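2-(hydroxymethyl)glutarate dehydrogenase (PDB 3CKY) catalyses the NAD-dependent interconversion of 2-formylglutarate and (S)-2-hydroxymethylglutarate, a step in the bacterial breakdown of nicotinate. Local coordinates at residues M97-T105 with K243-E254; D118-G126 with T167-I175. One frame throughout, in Å; residues are numbered along the deposited sequence.

Contact 1: M97-T105 with K243-E254; sequences MSSVSPSST and KDLGLALEAGKE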
ATOM      1  N   MET A  97      19.040 -10.245 -23.077  1.00 64.02           N
ATOM      2  CA  MET A  97      17.846  -9.452 -23.338  1.00 64.19           C
ATOM      3  C   MET A  97      16.711  -9.866 -22.406  1.00 63.58           C
ATOM      4  O   MET A  97      15.575  -9.418 -22.569  1.00 63.39           O
ATOM      5  CB  MET A  97      17.419  -9.622 -24.796  1.00 64.20           C
ATOM      6  CG  MET A  97      18.505  -9.269 -25.780  1.00 64.84           C
ATOM      7  SD  MET A  97      17.996  -9.566 -27.471  1.00 66.30           S
ATOM      8  CE  MET A  97      18.240 -11.357 -27.577  1.00 66.94           C
ATOM      9  N   SER A  98      17.034 -10.719 -21.431  1.00 62.94           N
ATOM     10  CA  SER A  98      16.071 -11.194 -20.458  1.00 62.69           C
ATOM     11  C   SER A  98      15.484 -10.067 -19.633  1.00 62.13           C
ATOM     12  O   SER A  98      16.162  -9.088 -19.298  1.00 62.06           O
ATOM     13  CB  SER A  98      16.708 -12.201 -19.498  1.00 62.51           C
ATOM     14  OG  SER A  98      17.305 -13.278 -20.194  1.00 62.78           O
ATOM     15  N   SER A  99      14.217 -10.235 -19.290  1.00 61.46           N
ATOM     16  CA  SER A  99      13.540  -9.298 -18.432  1.00 61.44           C
ATOM     17  C   SER A  99      13.886  -9.578 -16.952  1.00 61.09           C
ATOM     18  O   SER A  99      13.195 -10.329 -16.268  1.00 60.52           O
ATOM     19  CB  SER A  99      12.047  -9.364 -18.688  1.00 61.32           C
ATOM     20  OG  SER A  99      11.385  -8.410 -17.894  1.00 63.86           O
ATOM     21  N   VAL A 100      14.947  -8.929 -16.472  1.00 60.72           N
ATOM     22  CA  VAL A 100      15.471  -9.171 -15.142  1.00 60.75           C
ATOM     23  C   VAL A 100      15.885  -7.870 -14.444  1.00 60.97           C
ATOM     24  O   VAL A 100      15.973  -6.822 -15.064  1.00 60.91           O
ATOM     25  CB  VAL A 100      16.689 -10.138 -15.183  1.00 60.69           C
ATOM     26  CG1 VAL A 100      16.279 -11.517 -15.710  1.00 59.74           C
ATOM     27  CG2 VAL A 100      17.830  -9.541 -16.005  1.00 59.08           C
ATOM     28  N   SER A 101      16.108  -7.946 -13.136  1.00 61.40           N
ATOM     29  CA  SER A 101      16.566  -6.786 -12.373  1.00 61.79           C
ATOM     30  C   SER A 101      18.016  -6.454 -12.727  1.00 61.87           C
ATOM     31  O   SER A 101      18.780  -7.349 -13.097  1.00 61.64           O
ATOM     32  CB  SER A 101      16.456  -7.052 -10.875  1.00 61.75           C
ATOM     33  OG  SER A 101      17.342  -8.093 -10.504  1.00 63.18           O
ATOM     34  N   PRO A 102      18.393  -5.162 -12.628  1.00 62.06           N
ATOM     35  CA  PRO A 102      19.785  -4.769 -12.800  1.00 62.50           C
ATOM     36  C   PRO A 102      20.756  -5.601 -11.960  1.00 62.89           C
ATOM     37  O   PRO A 102      21.807  -6.007 -12.460  1.00 62.90           O
ATOM     38  CB  PRO A 102      19.796  -3.305 -12.346  1.00 62.46           C
ATOM     39  CG  PRO A 102      18.413  -2.818 -12.563  1.00 62.12           C
ATOM     40  CD  PRO A 102      17.517  -4.002 -12.367  1.00 62.00           C
ATOM     41  N   SER A 103      20.398  -5.857 -10.703  1.00 63.42           N
ATOM     42  CA  SER A 103      21.258  -6.609  -9.781  1.00 63.95           C
ATOM     43  C   SER A 103      21.538  -8.014 -10.304  1.00 64.27           C
ATOM     44  O   SER A 103      22.659  -8.495 -10.213  1.00 64.71           O
ATOM     45  CB  SER A 103      20.607  -6.694  -8.398  1.00 64.07           C
ATOM     46  OG  SER A 103      19.446  -7.496  -8.457  1.00 64.97           O
ATOM     47  N   SER A 104      20.504  -8.668 -10.835  1.00 64.76           N
ATOM     48  CA  SER A 104      20.642  -9.958 -11.520  1.00 64.89           C
ATOM     49  C   SER A 104      21.768  -9.925 -12.548  1.00 65.13           C
ATOM     50  O   SER A 104      22.631 -10.813 -12.580  1.00 65.03           O
ATOM     51  CB  SER A 104      19.319 -10.341 -12.213  1.00 65.00           C
ATOM     52  OG  SER A 104      19.530 -11.198 -13.339  1.00 66.43           O
ATOM     53  N   THR A 105      21.746  -8.889 -13.386  1.00 65.26           N
ATOM     54  CA  THR A 105      22.742  -8.723 -14.437  1.00 65.29           C
ATOM     55  C   THR A 105      24.127  -8.358 -13.875  1.00 65.25           C
ATOM     56  O   THR A 105      25.142  -8.830 -14.394  1.00 65.10           O
ATOM     57  CB  THR A 105      22.278  -7.679 -15.471  1.00 65.39           C
ATOM     58  OG1 THR A 105      21.112  -8.172 -16.146  1.00 66.29           O
ATOM     59  CG2 THR A 105      23.357  -7.392 -16.505  1.00 64.88           C
ATOM     60  N   LYS A 243       4.279  -9.236 -13.778  1.00 40.68           N
ATOM     61  CA  LYS A 243       5.684  -9.655 -13.681  1.00 41.14           C
ATOM     62  C   LYS A 243       6.610  -8.429 -13.717  1.00 40.88           C
ATOM     63  O   LYS A 243       7.568  -8.321 -12.943  1.00 40.70           O
ATOM     64  CB  LYS A 243       6.011 -10.606 -14.842  1.00 41.22           C
ATOM     65  CG  LYS A 243       7.364 -11.265 -14.800  1.00 41.89           C
ATOM     66  CD  LYS A 243       7.703 -11.846 -16.180  1.00 43.38           C
ATOM     67  CE  LYS A 243       8.897 -12.813 -16.147  1.00 46.12           C
ATOM     68  NZ  LYS A 243      10.248 -12.136 -16.118  1.00 49.93           N
ATOM     69  N   ASP A 244       6.315  -7.506 -14.628  1.00 40.51           N
ATOM     70  CA  ASP A 244       7.108  -6.282 -14.772  1.00 40.37           C
ATOM     71  C   ASP A 244       7.072  -5.439 -13.509  1.00 40.02           C
ATOM     72  O   ASP A 244       8.094  -4.908 -13.091  1.00 39.87           O
ATOM     73  CB  ASP A 244       6.615  -5.456 -15.965  1.00 40.47           C
ATOM     74  CG  ASP A 244       7.013  -6.058 -17.309  1.00 41.24           C
ATOM     75  OD1 ASP A 244       7.901  -6.934 -17.327  1.00 42.88           O
ATOM     76  OD2 ASP A 244       6.448  -5.639 -18.344  1.00 42.48           O
ATOM     77  N   LEU A 245       5.892  -5.313 -12.906  1.00 39.88           N
ATOM     78  CA  LEU A 245       5.761  -4.574 -11.643  1.00 39.64           C
ATOM     79  C   LEU A 245       6.537  -5.264 -10.506  1.00 39.45           C
ATOM     80  O   LEU A 245       7.119  -4.608  -9.641  1.00 39.59           O
ATOM     81  CB  LEU A 245       4.296  -4.408 -11.267  1.00 39.46           C
ATOM     82  CG  LEU A 245       3.472  -3.460 -12.152  1.00 39.61           C
ATOM     83  CD1 LEU A 245       1.968  -3.732 -12.019  1.00 39.57           C
ATOM     84  CD2 LEU A 245       3.770  -1.989 -11.855  1.00 37.89           C
ATOM     85  N   GLY A 246       6.560  -6.591 -10.520  1.00 39.43           N
ATOM     86  CA  GLY A 246       7.382  -7.362  -9.582  1.00 39.18           C
ATOM     87  C   GLY A 246       8.865  -7.097  -9.719  1.00 38.77           C
ATOM     88  O   GLY A 246       9.561  -7.032  -8.735  1.00 38.73           O
ATOM     89  N   LEU A 247       9.343  -6.971 -10.951  1.00 38.87           N
ATOM     90  CA  LEU A 247      10.751  -6.651 -11.219  1.00 38.85           C
ATOM     91  C   LEU A 247      11.119  -5.265 -10.700  1.00 38.30           C
ATOM     92  O   LEU A 247      12.212  -5.070 -10.198  1.00 38.07           O
ATOM     93  CB  LEU A 247      11.062  -6.758 -12.714  1.00 38.85           C
ATOM     94  CG  LEU A 247      11.161  -8.182 -13.281  1.00 40.90           C
ATOM     95  CD1 LEU A 247      11.150  -8.167 -14.829  1.00 40.66           C
ATOM     96  CD2 LEU A 247      12.413  -8.923 -12.720  1.00 40.16           C
ATOM     97  N   ALA A 248      10.200  -4.315 -10.841  1.00 37.78           N
ATOM     98  CA  ALA A 248      10.354  -2.991 -10.284  1.00 37.86           C
ATOM     99  C   ALA A 248      10.505  -3.030  -8.762  1.00 37.69           C
ATOM    100  O   ALA A 248      11.386  -2.383  -8.212  1.00 38.32           O
ATOM    101  CB  ALA A 248       9.164  -2.108 -10.681  1.00 37.40           C
ATOM    102  N   LEU A 249       9.656  -3.795  -8.091  1.00 37.94           N
ATOM    103  CA  LEU A 249       9.711  -3.946  -6.643  1.00 38.19           C
ATOM    104  C   LEU A 249      11.002  -4.628  -6.202  1.00 38.31           C
ATOM    105  O   LEU A 249      11.539  -4.300  -5.137  1.00 37.74           O
ATOM    106  CB  LEU A 249       8.495  -4.729  -6.128  1.00 38.00           C
ATOM    107  CG  LEU A 249       7.122  -4.058  -6.303  1.00 38.43           C
ATOM    108  CD1 LEU A 249       6.003  -4.984  -5.822  1.00 36.69           C
ATOM    109  CD2 LEU A 249       7.053  -2.715  -5.605  1.00 37.00           C
ATOM    110  N   GLU A 250      11.472  -5.586  -6.995  1.00 38.88           N
ATOM    111  CA  GLU A 250      12.763  -6.233  -6.737  1.00 39.64           C
ATOM    112  C   GLU A 250      13.872  -5.196  -6.819  1.00 39.50           C
ATOM    113  O   GLU A 250      14.740  -5.140  -5.945  1.00 39.79           O
ATOM    114  CB  GLU A 250      13.033  -7.372  -7.733  1.00 39.53           C
ATOM    115  CG  GLU A 250      14.286  -8.156  -7.395  1.00 40.98           C
ATOM    116  CD  GLU A 250      14.796  -9.048  -8.521  1.00 42.66           C
ATOM    117  OE1 GLU A 250      15.960  -9.511  -8.397  1.00 47.43           O
ATOM    118  OE2 GLU A 250      14.047  -9.262  -9.515  1.00 45.41           O
ATOM    119  N   ALA A 251      13.844  -4.361  -7.853  1.00 39.34           N
ATOM    120  CA  ALA A 251      14.842  -3.281  -7.968  1.00 39.59           C
ATOM    121  C   ALA A 251      14.725  -2.259  -6.832  1.00 39.65           C
ATOM    122  O   ALA A 251      15.735  -1.767  -6.317  1.00 39.63           O
ATOM    123  CB  ALA A 251      14.765  -2.594  -9.338  1.00 39.09           C
ATOM    124  N   GLY A 252      13.498  -1.927  -6.433  1.00 40.09           N
ATOM    125  CA  GLY A 252      13.292  -1.047  -5.289  1.00 40.53           C
ATOM    126  C   GLY A 252      13.884  -1.568  -3.985  1.00 40.79           C
ATOM    127  O   GLY A 252      14.499  -0.808  -3.226  1.00 40.81           O
ATOM    128  N   LYS A 253      13.688  -2.861  -3.724  1.00 41.56           N
ATOM    129  CA  LYS A 253      14.225  -3.528  -2.537  1.00 41.89           C
ATOM    130  C   LYS A 253      15.748  -3.536  -2.564  1.00 42.21           C
ATOM    131  O   LYS A 253      16.383  -3.217  -1.567  1.00 42.05           O
ATOM    132  CB  LYS A 253      13.677  -4.965  -2.424  1.00 42.00           C
ATOM    133  CG  LYS A 253      14.412  -5.864  -1.409  1.00 42.46           C
ATOM    134  CD  LYS A 253      13.657  -7.172  -1.126  1.00 42.82           C
ATOM    135  CE  LYS A 253      14.292  -7.950   0.065  1.00 44.54           C
ATOM    136  NZ  LYS A 253      13.411  -9.055   0.658  1.00 44.83           N
ATOM    137  N   GLU A 254      16.323  -3.904  -3.711  1.00 42.61           N
ATOM    138  CA  GLU A 254      17.786  -3.959  -3.881  1.00 43.15           C
ATOM    139  C   GLU A 254      18.441  -2.570  -3.804  1.00 42.68           C
ATOM    140  O   GLU A 254      19.562  -2.438  -3.333  1.00 42.55           O
ATOM    141  CB  GLU A 254      18.150  -4.632  -5.211  1.00 43.19           C
ATOM    142  CG  GLU A 254      17.769  -6.114  -5.268  1.00 45.18           C
ATOM    143  CD  GLU A 254      17.696  -6.693  -6.689  1.00 46.37           C
ATOM    144  OE1 GLU A 254      17.591  -5.925  -7.684  1.00 51.92           O
ATOM    145  OE2 GLU A 254      17.732  -7.940  -6.813  1.00 50.56           O
TER
HETATM  146  O   HOH W   1      15.375 -10.452 -11.541  1.00 40.21           O
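Leu-247 sets its forked end against the loop from Ser-99 to Ser-101. Its CG stands anti to its own carbonyl carbon (chi1 -74°), which directs the fork to the loop: CD1 comes to 3.1 Å from Ser-99 OG, while CD2 lies 3.8 Å from Ser-101 N. Next to this, Pro-102 CD rests 4.3 Å from Ala-251 CB, and Cys-198 and Leu-194 of a neighbouring subunit pack on Pro-102 and Ala-251 respectively, so this side is closed. Ser-101 is the N-cap of helix 102-114, one of the helices of the Rossmann-type dinucleotide-binding domain, and helix 238-255 of the helical C-terminal domain packs against this helix start. Here the packing gives way to polar groups. The outstretched Glu-250 brings OE1 to 2.9 Å from Ser-101 OG, and a water donates to Glu-250 OE2 (2.7 Å) and accepts from Ser-101 N (3.1 Å). Farther along, exposed Glu-254 faces Ser-103 on the open side, where the modelled carboxylate and hydroxyl lie too close for their placing to be trusted. Lys-243, at the other end, turns NZ to Pro-69 O for its hydrogen bond; it and Ser-99 probably contribute to the NAD site, as in related enzymes.

Contact 2: D118-G126 with T167-I175; sequences DYVDAPVSG and TGAGDAVKI
Asp-121 holds the first turn of helix 169-197 by accepting two hydrogen bonds from backbone N-H groups. Gly-168 N donates to Asp-121 OD1 (2.7 Å) from above the carboxylate plane, 46° out of it; Asp-171 N reaches Asp-121 OD2 (2.8 Å) on its anti lone pair, nearly straight at 167°. With an alanine here, both N-H groups would probably lose their acceptor and the buried helix start would be left without its carboxylate. A third bond runs from Lys-174 NZ to Val-124 O (2.7 Å); with CG anti to its backbone N (chi1 180°), the lysine chain bends at the next bond to reach it. Strand 118-125 belongs to the Rossmann-type sheet, whereas helix 169-197 leads into the helical domain and carries Lys-174, the probable active-site lysine. By van der Waals contact, the Pro-123 ring sets CG 3.2 Å from Gly-170 O and crosses the Asp-171 side chain at about a right angle. Gly-170 suits the tight spot: a CB would press on Asp-121 OD2 and Pro-123 CD. As for charges, Asp-121 OD2 and Asp-171 OD2 lie 3.6 Å apart, probably eased by the Asp-171 N-H on the former and the hydroxyl of Thr-105 on the latter.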
ATOM      1  N   ASP A 118      32.592 -10.463 -21.340  1.00 64.09           N
ATOM      2  CA  ASP A 118      31.784  -9.258 -21.156  1.00 64.15           C
ATOM      3  C   ASP A 118      30.306  -9.634 -21.138  1.00 64.04           C
ATOM      4  O   ASP A 118      29.839 -10.360 -22.011  1.00 64.19           O
ATOM      5  CB  ASP A 118      32.058  -8.244 -22.269  1.00 64.23           C
ATOM      6  CG  ASP A 118      33.457  -7.678 -22.208  1.00 64.42           C
ATOM      7  OD1 ASP A 118      33.889  -7.300 -21.099  1.00 65.38           O
ATOM      8  OD2 ASP A 118      34.126  -7.603 -23.265  1.00 65.41           O
ATOM      9  N   TYR A 119      29.584  -9.148 -20.133  1.00 63.89           N
ATOM     10  CA  TYR A 119      28.172  -9.462 -19.963  1.00 63.81           C
ATOM     11  C   TYR A 119      27.345  -8.172 -19.988  1.00 63.76           C
ATOM     12  O   TYR A 119      27.528  -7.299 -19.134  1.00 63.65           O
ATOM     13  CB  TYR A 119      27.951 -10.202 -18.640  1.00 63.69           C
ATOM     14  CG  TYR A 119      26.686 -11.028 -18.620  1.00 63.71           C
ATOM     15  CD1 TYR A 119      26.729 -12.399 -18.861  1.00 63.29           C
ATOM     16  CD2 TYR A 119      25.442 -10.439 -18.377  1.00 63.19           C
ATOM     17  CE1 TYR A 119      25.577 -13.169 -18.857  1.00 63.77           C
ATOM     18  CE2 TYR A 119      24.272 -11.209 -18.363  1.00 63.48           C
ATOM     19  CZ  TYR A 119      24.349 -12.576 -18.608  1.00 63.87           C
ATOM     20  OH  TYR A 119      23.218 -13.362 -18.596  1.00 64.01           O
ATOM     21  N   VAL A 120      26.444  -8.048 -20.960  1.00 63.64           N
ATOM     22  CA  VAL A 120      25.702  -6.798 -21.143  1.00 63.67           C
ATOM     23  C   VAL A 120      24.200  -7.037 -21.155  1.00 63.43           C
ATOM     24  O   VAL A 120      23.704  -7.973 -21.787  1.00 63.17           O
ATOM     25  CB  VAL A 120      26.140  -6.032 -22.440  1.00 63.99           C
ATOM     26  CG1 VAL A 120      27.609  -6.282 -22.750  1.00 62.87           C
ATOM     27  CG2 VAL A 120      25.278  -6.410 -23.630  1.00 64.90           C
ATOM     28  N   ASP A 121      23.480  -6.195 -20.425  1.00 63.51           N
ATOM     29  CA  ASP A 121      22.025  -6.203 -20.482  1.00 63.40           C
ATOM     30  C   ASP A 121      21.610  -5.361 -21.675  1.00 63.29           C
ATOM     31  O   ASP A 121      22.054  -4.224 -21.818  1.00 63.04           O
ATOM     32  CB  ASP A 121      21.377  -5.686 -19.189  1.00 63.44           C
ATOM     33  CG  ASP A 121      21.898  -4.322 -18.758  1.00 63.13           C
ATOM     34  OD1 ASP A 121      23.134  -4.183 -18.642  1.00 64.57           O
ATOM     35  OD2 ASP A 121      21.083  -3.409 -18.514  1.00 60.52           O
ATOM     36  N   ALA A 122      20.787  -5.942 -22.542  1.00 63.38           N
ATOM     37  CA  ALA A 122      20.285  -5.239 -23.732  1.00 63.56           C
ATOM     38  C   ALA A 122      18.816  -5.592 -23.984  1.00 63.51           C
ATOM     39  O   ALA A 122      18.460  -6.111 -25.039  1.00 63.59           O
ATOM     40  CB  ALA A 122      21.134  -5.572 -24.949  1.00 63.34           C
ATOM     41  N   PRO A 123      17.953  -5.305 -23.011  1.00 63.56           N
ATOM     42  CA  PRO A 123      16.534  -5.545 -23.240  1.00 63.74           C
ATOM     43  C   PRO A 123      16.001  -4.692 -24.401  1.00 63.87           C
ATOM     44  O   PRO A 123      16.530  -3.607 -24.692  1.00 63.51           O
ATOM     45  CB  PRO A 123      15.891  -5.130 -21.921  1.00 63.76           C
ATOM     46  CG  PRO A 123      16.870  -4.214 -21.294  1.00 63.55           C
ATOM     47  CD  PRO A 123      18.205  -4.723 -21.687  1.00 63.55           C
ATOM     48  N   VAL A 124      14.979  -5.205 -25.071  1.00 64.03           N
ATOM     49  CA  VAL A 124      14.468  -4.579 -26.272  1.00 64.28           C
ATOM     50  C   VAL A 124      12.987  -4.250 -26.137  1.00 64.66           C
ATOM     51  O   VAL A 124      12.288  -4.817 -25.287  1.00 64.83           O
ATOM     52  CB  VAL A 124      14.649  -5.501 -27.490  1.00 64.39           C
ATOM     53  CG1 VAL A 124      16.096  -5.962 -27.601  1.00 63.48           C
ATOM     54  CG2 VAL A 124      13.692  -6.688 -27.402  1.00 64.14           C
ATOM     55  N   SER A 125      12.523  -3.312 -26.962  1.00 64.78           N
ATOM     56  CA  SER A 125      11.092  -3.086 -27.142  1.00 64.89           C
ATOM     57  C   SER A 125      10.764  -3.008 -28.633  1.00 65.02           C
ATOM     58  O   SER A 125      11.649  -2.763 -29.456  1.00 65.23           O
ATOM     59  CB  SER A 125      10.641  -1.824 -26.411  1.00 64.93           C
ATOM     60  OG  SER A 125      11.348  -0.686 -26.853  1.00 65.40           O
ATOM     61  N   GLY A 126       9.497  -3.242 -28.972  1.00 65.08           N
ATOM     62  CA  GLY A 126       9.037  -3.260 -30.363  1.00 65.05           C
ATOM     63  C   GLY A 126       8.296  -4.534 -30.743  1.00 65.16           C
ATOM     64  O   GLY A 126       7.611  -4.579 -31.769  1.00 65.06           O
ATOM     65  N   THR A 167      26.497  -1.362 -16.864  1.00 56.12           N
ATOM     66  CA  THR A 167      25.809  -2.624 -16.626  1.00 55.47           C
ATOM     67  C   THR A 167      24.580  -2.474 -15.725  1.00 54.94           C
ATOM     68  O   THR A 167      24.635  -1.840 -14.671  1.00 55.32           O
ATOM     69  CB  THR A 167      26.785  -3.643 -16.015  1.00 55.68           C
ATOM     70  OG1 THR A 167      27.943  -3.714 -16.852  1.00 55.69           O
ATOM     71  CG2 THR A 167      26.147  -5.035 -15.902  1.00 55.88           C
ATOM     72  N   GLY A 168      23.467  -3.047 -16.173  1.00 53.92           N
ATOM     73  CA  GLY A 168      22.210  -2.972 -15.448  1.00 52.94           C
ATOM     74  C   GLY A 168      21.289  -1.814 -15.844  1.00 52.02           C
ATOM     75  O   GLY A 168      20.110  -1.857 -15.465  1.00 52.16           O
ATOM     76  N   ALA A 169      21.770  -0.825 -16.635  1.00 50.72           N
ATOM     77  CA  ALA A 169      20.972   0.374 -17.010  1.00 49.65           C
ATOM     78  C   ALA A 169      19.899   0.120 -18.071  1.00 48.56           C
ATOM     79  O   ALA A 169      18.831   0.747 -18.024  1.00 48.16           O
ATOM     80  CB  ALA A 169      21.883   1.528 -17.444  1.00 49.72           C
ATOM     81  N   GLY A 170      20.187  -0.770 -19.027  1.00 47.19           N
ATOM     82  CA  GLY A 170      19.191  -1.222 -20.007  1.00 46.36           C
ATOM     83  C   GLY A 170      18.021  -1.889 -19.309  1.00 45.35           C
ATOM     84  O   GLY A 170      16.863  -1.555 -19.561  1.00 44.46           O
ATOM     85  N   ASP A 171      18.336  -2.845 -18.432  1.00 44.33           N
ATOM     86  CA  ASP A 171      17.331  -3.490 -17.582  1.00 43.81           C
ATOM     87  C   ASP A 171      16.537  -2.456 -16.780  1.00 43.32           C
ATOM     88  O   ASP A 171      15.304  -2.531 -16.700  1.00 42.90           O
ATOM     89  CB  ASP A 171      17.980  -4.451 -16.596  1.00 43.40           C
ATOM     90  CG  ASP A 171      18.579  -5.655 -17.256  1.00 43.31           C
ATOM     91  OD1 ASP A 171      18.085  -6.077 -18.319  1.00 43.32           O
ATOM     92  OD2 ASP A 171      19.560  -6.183 -16.706  1.00 43.66           O
ATOM     93  N   ALA A 172      17.268  -1.497 -16.216  1.00 42.64           N
ATOM     94  CA  ALA A 172      16.703  -0.452 -15.398  1.00 42.42           C
ATOM     95  C   ALA A 172      15.650   0.403 -16.110  1.00 42.06           C
ATOM     96  O   ALA A 172      14.575   0.670 -15.531  1.00 41.74           O
ATOM     97  CB  ALA A 172      17.829   0.450 -14.847  1.00 42.31           C
ATOM     98  N   VAL A 173      15.955   0.845 -17.334  1.00 41.61           N
ATOM     99  CA  VAL A 173      15.110   1.827 -18.013  1.00 41.61           C
ATOM    100  C   VAL A 173      13.827   1.158 -18.472  1.00 41.50           C
ATOM    101  O   VAL A 173      12.749   1.750 -18.402  1.00 41.50           O
ATOM    102  CB  VAL A 173      15.859   2.573 -19.181  1.00 41.44           C
ATOM    103  CG1 VAL A 173      16.029   1.675 -20.421  1.00 40.83           C
ATOM    104  CG2 VAL A 173      15.142   3.894 -19.519  1.00 41.18           C
ATOM    105  N   LYS A 174      13.963  -0.082 -18.919  1.00 41.26           N
ATOM    106  CA  LYS A 174      12.820  -0.925 -19.264  1.00 41.19           C
ATOM    107  C   LYS A 174      11.900  -1.087 -18.051  1.00 40.29           C
ATOM    108  O   LYS A 174      10.717  -0.841 -18.130  1.00 39.47           O
ATOM    109  CB  LYS A 174      13.330  -2.286 -19.753  1.00 41.63           C
ATOM    110  CG  LYS A 174      12.277  -3.292 -20.148  1.00 42.59           C
ATOM    111  CD  LYS A 174      12.059  -3.323 -21.639  1.00 46.43           C
ATOM    112  CE  LYS A 174      10.887  -4.265 -22.043  1.00 46.96           C
ATOM    113  NZ  LYS A 174      10.474  -4.038 -23.481  1.00 46.96           N
ATOM    114  N   ILE A 175      12.472  -1.493 -16.928  1.00 40.13           N
ATOM    115  CA  ILE A 175      11.722  -1.658 -15.682  1.00 40.03           C
ATOM    116  C   ILE A 175      10.965  -0.372 -15.285  1.00 39.91           C
ATOM    117  O   ILE A 175       9.793  -0.430 -14.881  1.00 39.51           O
ATOM    118  CB  ILE A 175      12.660  -2.117 -14.550  1.00 39.76           C
ATOM    119  CG1 ILE A 175      13.032  -3.592 -14.744  1.00 40.18           C
ATOM    120  CG2 ILE A 175      12.026  -1.883 -13.212  1.00 39.56           C
ATOM    121  CD1 ILE A 175      14.188  -4.075 -13.891  1.00 39.77           C
TER
HETATM  122  O   HOH W   2      27.403  -4.810 -18.962  1.00 58.85           O

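Both contacts join the dinucleotide-binding domain to the helical domain, but contact 2 is buried, whereas contact 1 is only partly so and ends in an exposed carboxylate. They touch directly: Thr-105 OG1 lies 2.6 Å from Asp-171 OD2, a probable hydrogen bond, and Pro-102 CB packs near Gly-168 O; helix 102-114 leads into strand 118-125. Contact 2 is built on direct bonds to a helix start; contact 1 on leucine and proline packing, with a water joining its polar groups. The side chains of Ser-99 and Lys-174 are about 6 Å apart at their nearest atoms, consistent with both contacts bordering one cleft where cofactor and catalytic lysine meet. A third subunit touches both.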